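Local coordinates for maleylacetate reductase (Agrobacterium tumefaciens, PDB 3HL0), which probably catalyses the NAD-dependent reduction of maleylacetate to 3-oxoadipate, as a member of the iron-containing alcohol dehydrogenase family, at residues A[125-129]-A[229-233]; A[153-158]-A[222-226]; A[239-243]-A[266-270]; A[246-251]-A[319-323]. All blocks are in the same frame, centred on the assembly; numbering follows the deposited sequence. Where two conformers were deposited one is given.

In the fold
Interactions 1 and 2 both use helix 215-234, against the loop after strand 113-118 and the loop after strand 150-153 respectively; their centres lie about 15 Å apart, and a Glu125–Tyr153 hydrogen bond joins them. Along the chain interaction 2 is nested within the loop closed by interaction 1, and both tie the parallel-sheet part, which carries NAD, to the helical part. Interactions 3 and 4 follow, sharing helix 239-251; their centres are about 13 Å apart, and Leu243 packs on Ala323 between them. They lie wholly among the helices. Leu232 touching His241 connects interaction 1 with interaction 3, so the contacts run from the nucleotide site into the helical part.

Interaction 1 (A[125-129]-A[229-233]). With NAD (nicotinamide-adenine-dinucleotide), chain D.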
loop_
_atom_site.group_PDB
_atom_site.type_symbol
_atom_site.label_atom_id
_atom_site.label_comp_id
_atom_site.label_asym_id
_atom_site.label_seq_id
_atom_site.Cartn_x
_atom_site.Cartn_y
_atom_site.Cartn_z
ATOM N N GLU A 125 -15.042 -2.218 11.415
ATOM C CA GLU A 125 -15.300 -3.022 12.629
ATOM C C GLU A 125 -16.734 -2.919 13.191
ATOM O O GLU A 125 -17.164 -3.816 13.958
ATOM C CB GLU A 125 -14.285 -2.716 13.714
ATOM C CG GLU A 125 -14.364 -1.260 14.180
ATOM C CD GLU A 125 -13.477 -0.278 13.387
ATOM O OE1 GLU A 125 -12.994 -0.585 12.273
ATOM O OE2 GLU A 125 -13.279 0.839 13.911
ATOM N N VAL A 126 -17.445 -1.833 12.846
ATOM C CA VAL A 126 -18.837 -1.663 13.306
ATOM C C VAL A 126 -19.825 -1.512 12.154
ATOM O O VAL A 126 -20.897 -0.887 12.287
ATOM C CB VAL A 126 -19.005 -0.482 14.318
ATOM C CG1 VAL A 126 -18.392 -0.852 15.700
ATOM C CG2 VAL A 126 -18.382 0.787 13.737
ATOM N N THR A 127 -19.497 -2.142 11.028
ATOM C CA THR A 127 -20.458 -2.192 9.937
ATOM C C THR A 127 -20.751 -3.630 9.519
ATOM O O THR A 127 -19.916 -4.534 9.705
ATOM C CB THR A 127 -19.991 -1.439 8.642
ATOM O OG1 THR A 127 -19.185 -2.325 7.848
ATOM C CG2 THR A 127 -19.287 -0.148 8.948
ATOM N N PRO A 128 -21.935 -3.867 8.935
ATOM C CA PRO A 128 -22.262 -5.211 8.471
ATOM C C PRO A 128 -21.901 -5.405 6.979
ATOM O O PRO A 128 -22.417 -6.329 6.338
ATOM C CB PRO A 128 -23.779 -5.283 8.685
ATOM C CG PRO A 128 -24.224 -3.884 8.323
ATOM C CD PRO A 128 -23.116 -2.979 8.902
ATOM N N ILE A 129 -21.010 -4.549 6.454
ATOM C CA ILE A 129 -20.710 -4.536 5.015
ATOM C C ILE A 129 -19.416 -5.296 4.716
ATOM O O ILE A 129 -18.432 -5.159 5.460
ATOM C CB ILE A 129 -20.559 -3.069 4.546
ATOM C CG1 ILE A 129 -21.799 -2.242 4.938
ATOM C CG2 ILE A 129 -20.333 -2.991 3.060
ATOM C CD1 ILE A 129 -21.520 -0.687 4.907
ATOM N N GLY A 229 -17.625 5.126 11.948
ATOM C CA GLY A 229 -17.957 3.798 11.454
ATOM C C GLY A 229 -19.345 3.364 11.848
ATOM O O GLY A 229 -20.013 2.662 11.086
ATOM N N THR A 230 -19.781 3.771 13.026
ATOM C CA THR A 230 -21.089 3.355 13.534
ATOM C C THR A 230 -22.161 3.907 12.604
ATOM O O THR A 230 -23.096 3.188 12.242
ATOM C CB THR A 230 -21.297 3.796 14.969
ATOM O OG1 THR A 230 -20.290 3.168 15.793
ATOM C CG2 THR A 230 -22.690 3.382 15.475
ATOM N N VAL A 231 -22.006 5.151 12.180
ATOM C CA VAL A 231 -23.054 5.679 11.297
ATOM C C VAL A 231 -22.967 5.133 9.876
ATOM O O VAL A 231 -24.013 4.946 9.242
ATOM C CB VAL A 231 -23.156 7.218 11.346
ATOM C CG1 VAL A 231 -23.373 7.666 12.801
ATOM C CG2 VAL A 231 -21.882 7.900 10.754
ATOM N N LEU A 232 -21.761 4.789 9.414
ATOM C CA LEU A 232 -21.623 4.007 8.147
ATOM C C LEU A 232 -22.420 2.707 8.251
ATOM O O LEU A 232 -23.043 2.242 7.255
ATOM C CB LEU A 232 -20.150 3.673 7.873
ATOM C CG LEU A 232 -19.913 2.756 6.667
ATOM C CD1 LEU A 232 -20.446 3.344 5.339
ATOM C CD2 LEU A 232 -18.396 2.475 6.537
ATOM N N GLY A 233 -22.387 2.103 9.444
ATOM C CA GLY A 233 -23.113 0.863 9.687
ATOM C C GLY A 233 -24.614 1.025 9.695
ATOM O O GLY A 233 -25.298 0.086 9.286
HETATM P PA NAD D . -5.659 -1.288 5.102
HETATM O O1A NAD D . -6.365 -2.164 6.078
HETATM O O2A NAD D . -5.663 -1.689 3.676
HETATM O O5B NAD D . -4.211 -0.957 5.682
HETATM C C5B NAD D . -3.240 -0.372 4.807
HETATM C C4B NAD D . -1.864 -0.775 5.319
HETATM O O4B NAD D . -1.631 -0.130 6.570
HETATM C C3B NAD D . -1.752 -2.295 5.541
HETATM O O3B NAD D . -0.502 -2.816 5.054
HETATM C C2B NAD D . -1.841 -2.395 7.047
HETATM O O2B NAD D . -1.178 -3.528 7.570
HETATM C C1B NAD D . -1.183 -1.090 7.517
HETATM N N9A NAD D . -1.614 -0.671 8.872
HETATM C C8A NAD D . -2.911 -0.543 9.333
HETATM N N7A NAD D . -2.877 -0.129 10.620
HETATM C C5A NAD D . -1.572 0.001 11.014
HETATM C C6A NAD D . -0.982 0.380 12.219
HETATM N N6A NAD D . -1.648 0.994 13.231
HETATM N N1A NAD D . 0.413 0.381 12.252
HETATM C C2A NAD D . 1.158 0.052 11.141
HETATM N N3A NAD D . 0.582 -0.310 9.951
HETATM C C4A NAD D . -0.783 -0.334 9.902
HETATM O O3 NAD D . -6.326 0.203 5.068
HETATM P PN NAD D . -7.799 0.716 5.514
HETATM O O1N NAD D . -7.940 2.048 4.855
HETATM O O2N NAD D . -7.838 0.599 6.970
HETATM O O5D NAD D . -8.842 -0.293 4.841
HETATM C C5D NAD D . -9.184 -0.222 3.460
HETATM C C4D NAD D . -10.024 -1.461 3.144
HETATM O O4D NAD D . -11.114 -1.499 4.053
HETATM C C3D NAD D . -10.627 -1.339 1.750
HETATM O O3D NAD D . -10.730 -2.664 1.205
HETATM C C2D NAD D . -11.995 -0.761 2.027
HETATM O O2D NAD D . -12.961 -1.007 1.005
HETATM C C1D NAD D . -12.342 -1.447 3.336
HETATM N N1N NAD D . -13.340 -0.736 4.123
HETATM C C2N NAD D . -14.494 -1.408 4.392
HETATM C C3N NAD D . -15.474 -0.780 5.134
HETATM C C7N NAD D . -16.660 -1.613 5.394
HETATM O O7N NAD D . -17.573 -1.034 6.189
HETATM N N7N NAD D . -16.798 -2.851 4.859
HETATM C C4N NAD D . -15.307 0.542 5.677
HETATM C C5N NAD D . -14.117 1.212 5.383
HETATM C C6N NAD D . -13.146 0.563 4.599
#
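Thr127 OG1 is gripped by two groups at once: it donates to the nicotinamide carbonyl, NAD O7N, at 2.6 Å, and accepts from Ile129 N at 3.2 Å with an N-H...O angle of 163°. The second bond makes an ST turn, which curls the loop so that the carbonyl of Ile129, two residues on, also reaches the cofactor: NAD N7N donates to Ile129 O at 2.9 Å. Both ends of the carboxamide are thus held, which restrains rotation of the group about its bond to the nicotinamide ring. With chi1 at 86°, OG1 is swung to the carboxamide while the methyl CG2 packs between the amide oxygen and the helix, 3.7 Å from Leu232 CD2. Threonine suits this place because one side chain gives both a hydroxyl for the bond and a methyl for packing. Leu232 CD2 in turn approaches NAD O7N, so the helix lines the pocket with a branched apolar group. In the iron-containing alcohol dehydrogenase fold this is where the loop between strands 113-118 and 129-134, on the nucleotide-binding side, meets helix 215-234 of the helical part. Two glycines let the backbones come close: the CA atoms of Thr127 and Gly233 are 4.1 Å apart, and Gly229, having no side chain, lets Val126 CG2 lie against the helix backbone, 3.3 Å from Gly229 C. Thr230 OG1, bonded to Trp226 O of its own helix, borders the same valine methyl. Farther along, Ile129 CD1 rests 4.2 Å from Leu232 CG, and Lys104 binds the carbonyls of Thr127 and Ile129.

Interaction 2 (A[153-158]-A[222-226]); sequences YDAELT and LYGAW
Tyr153 reaches across to helix 215-234, where Leu222 and Trp226, one helical turn apart, meet its ring from the same side of its plane, the leucine at CD1 and the tryptophan toward the hydroxyl. Leu222 CD1 lies 3.6 Å from Tyr153 CD1, and the other methyl, CD2, comes within 3.8 Å of Ala155 CA. The tryptophan side chain runs roughly perpendicular to the tyrosine, and the phenol and five-membered ring are inclined at 57°, centroids 5.2 Å apart. Trp226 CG, anti to its backbone nitrogen (chi1 167°), swings the indole CD1 to 3.5 Å from Tyr153 CE2. In the loop, Asp154 OD1 accepts from Glu156 N in an Asx turn, while OD2 is bonded to Ser22 OG, and Thr158 OG1 donates in plane to a lone pair of Ala155 O at 2.7 Å, shaping the chain round Ala155. This loop leads from the sheet to the helical part and carries Leu157, which lines the NAD pocket. A tyrosine fits here because its ring supplies apolar surface while its hydroxyl, lying against Trp226 CB, is hydrogen-bonded to Glu125 OE2. The interface is therefore apolar, resting on dispersion and shape; polar bonds lie within the loop and at the phenol hydroxyl.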
loop_
_atom_site.group_PDB
_atom_site.type_symbol
_atom_site.label_atom_id
_atom_site.label_comp_id
_atom_site.label_asym_id
_atom_site.label_seq_id
_atom_site.Cartn_x
_atom_site.Cartn_y
_atom_site.Cartn_z
ATOM N N TYR A 153 -10.888 -1.306 21.127
ATOM C CA TYR A 153 -10.173 -0.123 20.666
ATOM C C TYR A 153 -9.051 0.220 21.637
ATOM O O TYR A 153 -9.294 0.635 22.794
ATOM C CB TYR A 153 -11.108 1.088 20.601
ATOM C CG TYR A 153 -12.028 1.116 19.400
ATOM C CD1 TYR A 153 -11.509 1.299 18.112
ATOM C CD2 TYR A 153 -13.413 1.009 19.561
ATOM C CE1 TYR A 153 -12.371 1.368 16.986
ATOM C CE2 TYR A 153 -14.255 1.066 18.490
ATOM C CZ TYR A 153 -13.750 1.257 17.206
ATOM O OH TYR A 153 -14.609 1.313 16.160
ATOM N N ASP A 154 -7.822 0.067 21.144
ATOM C CA ASP A 154 -6.638 0.315 21.965
ATOM C C ASP A 154 -5.756 1.352 21.267
ATOM O O ASP A 154 -5.027 0.996 20.337
ATOM C CB ASP A 154 -5.874 -0.988 22.169
ATOM C CG ASP A 154 -4.623 -0.815 23.047
ATOM O OD1 ASP A 154 -4.228 0.324 23.351
ATOM O OD2 ASP A 154 -4.098 -1.856 23.503
ATOM N N ALA A 155 -5.869 2.611 21.680
ATOM C CA ALA A 155 -5.190 3.686 20.928
ATOM C C ALA A 155 -3.654 3.484 20.921
ATOM O O ALA A 155 -2.975 4.004 20.034
ATOM C CB ALA A 155 -5.552 5.023 21.464
ATOM N N GLU A 156 -3.105 2.701 21.852
ATOM C CA GLU A 156 -1.639 2.438 21.818
ATOM C C GLU A 156 -1.209 1.771 20.502
ATOM O O GLU A 156 -0.065 1.977 20.040
ATOM C CB GLU A 156 -1.188 1.635 23.049
ATOM C CG GLU A 156 -1.346 2.440 24.328
ATOM C CD GLU A 156 -0.986 1.678 25.620
ATOM O OE1 GLU A 156 -0.698 0.461 25.593
ATOM O OE2 GLU A 156 -1.007 2.339 26.671
ATOM N N LEU A 157 -2.106 0.973 19.901
ATOM C CA LEU A 157 -1.829 0.228 18.690
ATOM C C LEU A 157 -1.844 1.129 17.437
ATOM O O LEU A 157 -1.434 0.709 16.368
ATOM C CB LEU A 157 -2.834 -0.903 18.520
ATOM C CG LEU A 157 -2.875 -1.853 19.713
ATOM C CD1 LEU A 157 -3.690 -3.045 19.270
ATOM C CD2 LEU A 157 -1.482 -2.269 20.175
ATOM N N THR A 158 -2.294 2.357 17.616
ATOM C CA THR A 158 -2.297 3.337 16.535
ATOM C C THR A 158 -1.150 4.318 16.572
ATOM O O THR A 158 -1.000 5.115 15.649
ATOM C CB THR A 158 -3.612 4.132 16.461
ATOM O OG1 THR A 158 -3.747 4.956 17.607
ATOM C CG2 THR A 158 -4.828 3.193 16.280
ATOM N N LEU A 222 -9.274 7.862 17.407
ATOM C CA LEU A 222 -9.865 6.540 17.365
ATOM C C LEU A 222 -11.352 6.552 17.813
ATOM O O LEU A 222 -12.193 5.860 17.248
ATOM C CB LEU A 222 -9.018 5.602 18.217
ATOM C CG LEU A 222 -9.293 4.128 18.009
ATOM C CD1 LEU A 222 -9.173 3.597 16.537
ATOM C CD2 LEU A 222 -8.335 3.324 18.883
ATOM N N TYR A 223 -11.635 7.332 18.859
ATOM C CA TYR A 223 -13.006 7.549 19.293
ATOM C C TYR A 223 -13.826 8.128 18.128
ATOM O O TYR A 223 -14.944 7.652 17.873
ATOM C CB TYR A 223 -12.958 8.524 20.446
ATOM C CG TYR A 223 -14.242 9.242 20.798
ATOM C CD1 TYR A 223 -15.292 8.546 21.409
ATOM C CD2 TYR A 223 -14.382 10.596 20.535
ATOM C CE1 TYR A 223 -16.482 9.227 21.746
ATOM C CE2 TYR A 223 -15.545 11.294 20.877
ATOM C CZ TYR A 223 -16.581 10.579 21.491
ATOM O OH TYR A 223 -17.719 11.249 21.856
ATOM N N GLY A 224 -13.286 9.124 17.429
ATOM C CA GLY A 224 -14.009 9.691 16.283
ATOM C C GLY A 224 -14.244 8.608 15.237
ATOM O O GLY A 224 -15.342 8.529 14.649
ATOM N N ALA A 225 -13.237 7.779 14.969
ATOM C CA ALA A 225 -13.369 6.724 13.961
ATOM C C ALA A 225 -14.472 5.721 14.280
ATOM O O ALA A 225 -15.237 5.260 13.418
ATOM C CB ALA A 225 -11.993 6.016 13.759
ATOM N N TRP A 226 -14.592 5.413 15.565
ATOM C CA TRP A 226 -15.678 4.553 16.033
ATOM C C TRP A 226 -17.050 5.148 15.757
ATOM O O TRP A 226 -17.924 4.457 15.201
ATOM C CB TRP A 226 -15.476 4.290 17.535
ATOM C CG TRP A 226 -16.672 3.676 18.199
ATOM C CD1 TRP A 226 -17.365 2.564 17.809
ATOM C CD2 TRP A 226 -17.289 4.155 19.405
ATOM N NE1 TRP A 226 -18.403 2.319 18.736
ATOM C CE2 TRP A 226 -18.350 3.280 19.708
ATOM C CE3 TRP A 226 -17.024 5.231 20.256
ATOM C CZ2 TRP A 226 -19.147 3.465 20.855
ATOM C CZ3 TRP A 226 -17.828 5.426 21.382
ATOM C CH2 TRP A 226 -18.875 4.552 21.651
#

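Interaction 3 (A[239-243]-A[266-270])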
loop_
_atom_site.group_PDB
_atom_site.type_symbol
_atom_site.label_atom_id
_atom_site.label_comp_id
_atom_site.label_asym_id
_atom_site.label_seq_id
_atom_site.Cartn_x
_atom_site.Cartn_y
_atom_site.Cartn_z
ATOM N N LEU A 239 -23.695 9.712 -2.812
ATOM C CA LEU A 239 -22.750 10.013 -3.879
ATOM C C LEU A 239 -21.279 9.770 -3.488
ATOM O O LEU A 239 -20.504 9.180 -4.251
ATOM C CB LEU A 239 -22.931 11.470 -4.307
ATOM C CG LEU A 239 -21.834 12.043 -5.207
ATOM C CD1 LEU A 239 -21.813 11.309 -6.542
ATOM C CD2 LEU A 239 -22.049 13.558 -5.378
ATOM N N HIS A 240 -20.888 10.240 -2.312
ATOM C CA HIS A 240 -19.468 10.123 -2.008
ATOM C C HIS A 240 -19.004 8.685 -1.996
ATOM O O HIS A 240 -17.998 8.347 -2.637
ATOM C CB HIS A 240 -19.099 10.832 -0.701
ATOM C CG HIS A 240 -17.658 10.612 -0.337
ATOM N ND1 HIS A 240 -16.622 11.351 -0.876
ATOM C CD2 HIS A 240 -17.090 9.638 0.407
ATOM C CE1 HIS A 240 -15.472 10.866 -0.428
ATOM N NE2 HIS A 240 -15.731 9.817 0.347
ATOM N N HIS A 241 -19.690 7.843 -1.236
ATOM C CA HIS A 241 -19.193 6.448 -1.129
ATOM C C HIS A 241 -19.398 5.699 -2.459
ATOM O O HIS A 241 -18.564 4.877 -2.810
ATOM C CB HIS A 241 -19.838 5.733 0.079
ATOM C CG HIS A 241 -19.395 6.285 1.408
ATOM N ND1 HIS A 241 -19.828 7.507 1.880
ATOM C CD2 HIS A 241 -18.566 5.781 2.352
ATOM C CE1 HIS A 241 -19.269 7.737 3.065
ATOM N NE2 HIS A 241 -18.486 6.711 3.369
ATOM N N LYS A 242 -20.488 5.971 -3.173
ATOM C CA LYS A 242 -20.710 5.315 -4.490
ATOM C C LYS A 242 -19.619 5.675 -5.485
ATOM O O LYS A 242 -19.050 4.789 -6.136
ATOM C CB LYS A 242 -22.079 5.675 -5.027
ATOM C CG LYS A 242 -23.216 5.072 -4.171
ATOM C CD LYS A 242 -23.457 3.603 -4.507
ATOM C CE LYS A 242 -24.836 3.145 -4.061
ATOM N NZ LYS A 242 -24.893 2.936 -2.575
ATOM N N LEU A 243 -19.280 6.957 -5.550
ATOM C CA LEU A 243 -18.253 7.418 -6.489
ATOM C C LEU A 243 -16.891 6.852 -6.118
ATOM O O LEU A 243 -16.130 6.471 -7.014
ATOM C CB LEU A 243 -18.248 8.939 -6.595
ATOM C CG LEU A 243 -17.328 9.575 -7.636
ATOM C CD1 LEU A 243 -17.796 9.048 -9.029
ATOM C CD2 LEU A 243 -17.442 11.087 -7.547
ATOM N N THR A 266 -17.521 15.991 -3.379
ATOM C CA THR A 266 -18.795 15.279 -3.280
ATOM C C THR A 266 -19.666 16.007 -2.256
ATOM O O THR A 266 -20.889 16.165 -2.484
ATOM C CB THR A 266 -18.594 13.796 -2.900
ATOM O OG1 THR A 266 -17.821 13.733 -1.691
ATOM C CG2 THR A 266 -17.857 13.076 -4.050
ATOM N N ILE A 267 -19.061 16.467 -1.167
ATOM C CA ILE A 267 -19.854 17.254 -0.195
ATOM C C ILE A 267 -20.300 18.574 -0.799
ATOM O O ILE A 267 -21.482 18.912 -0.669
ATOM C CB ILE A 267 -19.069 17.442 1.101
ATOM C CG1 ILE A 267 -18.865 16.081 1.766
ATOM C CG2 ILE A 267 -19.809 18.391 2.052
ATOM C CD1 ILE A 267 -20.149 15.286 2.068
ATOM N N ALA A 268 -19.419 19.287 -1.522
ATOM C CA ALA A 268 -19.859 20.505 -2.220
ATOM C C ALA A 268 -21.012 20.265 -3.186
ATOM O O ALA A 268 -21.906 21.152 -3.308
ATOM C CB ALA A 268 -18.677 21.181 -2.969
ATOM N N TYR A 269 -21.019 19.133 -3.882
ATOM C CA TYR A 269 -22.106 18.807 -4.829
ATOM C C TYR A 269 -23.424 18.737 -4.044
ATOM O O TYR A 269 -24.408 19.380 -4.437
ATOM C CB TYR A 269 -21.850 17.461 -5.469
ATOM C CG TYR A 269 -22.827 17.003 -6.527
ATOM C CD1 TYR A 269 -22.514 17.175 -7.891
ATOM C CD2 TYR A 269 -23.992 16.304 -6.189
ATOM C CE1 TYR A 269 -23.376 16.681 -8.908
ATOM C CE2 TYR A 269 -24.879 15.817 -7.194
ATOM C CZ TYR A 269 -24.549 16.021 -8.554
ATOM O OH TYR A 269 -25.384 15.582 -9.565
ATOM N N VAL A 270 -23.430 18.013 -2.912
ATOM C CA VAL A 270 -24.678 17.832 -2.143
ATOM C C VAL A 270 -25.074 19.102 -1.400
ATOM O O VAL A 270 -26.266 19.368 -1.233
ATOM C CB VAL A 270 -24.574 16.611 -1.180
ATOM C CG1 VAL A 270 -25.876 16.415 -0.356
ATOM C CG2 VAL A 270 -24.266 15.383 -2.062
#
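His240 and Thr266 form the tight part of this contact: His240 ND1 and Thr266 OG1 are hydrogen-bonded at 2.8 Å, and either could be the donor. The hydroxyl arrives at the edge of the imidazole, near its plane, as a ring nitrogen requires, although the bond is bent, at 139°. Thr266 OG1 stands between its backbone N and carbonyl carbon (chi1 55°), which aims it at the histidine and turns the methyl CG2 toward Leu243, whose CD2 lies 4.0 Å away. Close packing accompanies the bond, for Thr266 CB is 3.7 Å from His240 CB. A small, branched residue with one hydroxyl suits this place, since the CA atoms of His240 and Thr266 approach to 5.4 Å. On the other flank Leu239 lies athwart Tyr269, nearly perpendicular to it, and sets CD2 3.5 Å from Tyr269 CD2, a snug apolar fit to the ring; the tyrosine hydroxyl is committed elsewhere, to Pro333 O. Contact thins from there: Val270 CG2 is 4.4 Å from Leu239 CD2. On the far side of helix 239-251, Lys242 is exposed and takes no part, its ammonium group instead making a cation-pi contact with Tyr328. The two short helical segments run largely against each other, their axes 10.1 Å apart at an angle of 140°. Helix 336-348 covers Leu239, Leu243 and Tyr269, while helix 163-180 lies against His240 and Ile267, placing the pair inside the helical part of the fold.

Interaction 4 (A[246-251]-A[319-323])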
loop_
_atom_site.group_PDB
_atom_site.type_symbol
_atom_site.label_atom_id
_atom_site.label_comp_id
_atom_site.label_asym_id
_atom_site.label_seq_id
_atom_site.Cartn_x
_atom_site.Cartn_y
_atom_site.Cartn_z
ATOM N N THR A 246 -16.828 3.324 -7.329
ATOM C CA THR A 246 -16.717 3.266 -8.807
ATOM C C THR A 246 -15.293 3.534 -9.252
ATOM O O THR A 246 -14.711 2.766 -10.025
ATOM C CB THR A 246 -17.627 4.305 -9.472
ATOM O OG1 THR A 246 -18.967 3.948 -9.172
ATOM C CG2 THR A 246 -17.396 4.356 -10.966
ATOM N N LEU A 247 -14.711 4.633 -8.794
ATOM C CA LEU A 247 -13.337 4.951 -9.205
ATOM C C LEU A 247 -12.344 3.954 -8.671
ATOM O O LEU A 247 -11.398 3.540 -9.370
ATOM C CB LEU A 247 -12.955 6.338 -8.665
ATOM C CG LEU A 247 -13.035 7.538 -9.585
ATOM C CD1 LEU A 247 -14.421 7.720 -10.199
ATOM C CD2 LEU A 247 -12.608 8.777 -8.800
ATOM N N GLY A 248 -12.524 3.591 -7.406
ATOM C CA GLY A 248 -11.643 2.650 -6.734
ATOM C C GLY A 248 -11.607 1.333 -7.453
ATOM O O GLY A 248 -10.524 0.800 -7.745
ATOM N N GLY A 249 -12.779 0.814 -7.777
ATOM C CA GLY A 249 -12.925 -0.443 -8.465
ATOM C C GLY A 249 -12.473 -0.492 -9.911
ATOM O O GLY A 249 -11.887 -1.496 -10.330
ATOM N N SER A 250 -12.731 0.576 -10.670
ATOM C CA SER A 250 -12.472 0.612 -12.114
ATOM C C SER A 250 -11.042 0.996 -12.434
ATOM O O SER A 250 -10.500 0.602 -13.483
ATOM C CB SER A 250 -13.385 1.628 -12.792
ATOM O OG SER A 250 -14.719 1.188 -12.750
ATOM N N LEU A 251 -10.445 1.803 -11.558
ATOM C CA LEU A 251 -9.070 2.293 -11.783
ATOM C C LEU A 251 -8.037 1.775 -10.782
ATOM O O LEU A 251 -6.868 2.161 -10.874
ATOM C CB LEU A 251 -9.041 3.834 -11.792
ATOM C CG LEU A 251 -9.962 4.522 -12.809
ATOM C CD1 LEU A 251 -9.861 6.052 -12.753
ATOM C CD2 LEU A 251 -9.632 4.043 -14.246
HETATM N N MSE A 319 -15.539 7.432 -16.420
HETATM C CA MSE A 319 -15.958 7.420 -15.026
HETATM C C MSE A 319 -17.284 8.140 -14.815
HETATM O O MSE A 319 -18.097 7.666 -14.047
HETATM C CB MSE A 319 -14.879 8.034 -14.115
HETATM C CG MSE A 319 -13.655 7.141 -13.903
HETATM SE SE MSE A 319 -13.952 5.302 -13.437
HETATM C CE MSE A 319 -13.870 4.549 -15.251
ATOM N N ALA A 320 -17.497 9.252 -15.510
ATOM C CA ALA A 320 -18.772 9.968 -15.358
ATOM C C ALA A 320 -19.916 9.061 -15.862
ATOM O O ALA A 320 -21.007 9.050 -15.283
ATOM C CB ALA A 320 -18.741 11.271 -16.122
ATOM N N GLU A 321 -19.652 8.277 -16.920
ATOM C CA GLU A 321 -20.640 7.291 -17.406
ATOM C C GLU A 321 -20.936 6.185 -16.389
ATOM O O GLU A 321 -22.095 5.918 -16.108
ATOM C CB GLU A 321 -20.217 6.720 -18.765
ATOM C CG GLU A 321 -21.184 5.671 -19.380
ATOM C CD GLU A 321 -22.622 6.171 -19.600
ATOM O OE1 GLU A 321 -22.815 7.358 -19.964
ATOM O OE2 GLU A 321 -23.561 5.345 -19.430
ATOM N N LEU A 322 -19.904 5.564 -15.823
ATOM C CA LEU A 322 -20.092 4.504 -14.844
ATOM C C LEU A 322 -20.794 5.034 -13.608
ATOM O O LEU A 322 -21.627 4.348 -13.016
ATOM C CB LEU A 322 -18.743 3.897 -14.430
ATOM C CG LEU A 322 -18.130 2.655 -15.044
ATOM C CD1 LEU A 322 -17.036 2.184 -14.098
ATOM C CD2 LEU A 322 -19.161 1.535 -15.240
ATOM N N ALA A 323 -20.462 6.261 -13.221
ATOM C CA ALA A 323 -21.039 6.850 -12.014
ATOM C C ALA A 323 -22.516 7.149 -12.161
ATOM O O ALA A 323 -23.221 7.360 -11.169
ATOM C CB ALA A 323 -20.268 8.138 -11.644
#
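The segments of helices 239-251 and 316-323 come within 10.4 Å of each other, axis to axis, with their directions 122° apart. Met319, present as selenomethionine, is the knob of a knob-into-hole fit, its side chain entering among Thr246, Leu247, Ser250 and Leu251. The chain bends at chi2 (-48°) and chi3 (94°), folding back so that different atoms serve different walls: CG lies 3.8 Å from Leu247 CD1 and SE lies 3.8 Å from Ser250 CB. Leu251 runs alongside the selenomethionine, head to tail, with CD1 4.1 Å from Met319 CG. A long, unbranched and flexible side chain can adapt to such an uneven hole, and small Ser250 leaves it room. Nearer the solvent, Leu322 CB meets Thr246 CG2 at 3.7 Å; the threonine puts this methyl anti to its backbone nitrogen, while its OG1 is bonded back to Lys242 O of its own helix. Helix 336-348 backs the pair, with Leu343 against Met319 and Ile339 against Ala323. Methyl and methylene groups, and the selenium that here replaces the methionine sulfur, make most of the contact; the buried knob depends on fit and probably on the exclusion of water, with the Leu322 edge nearer solvent.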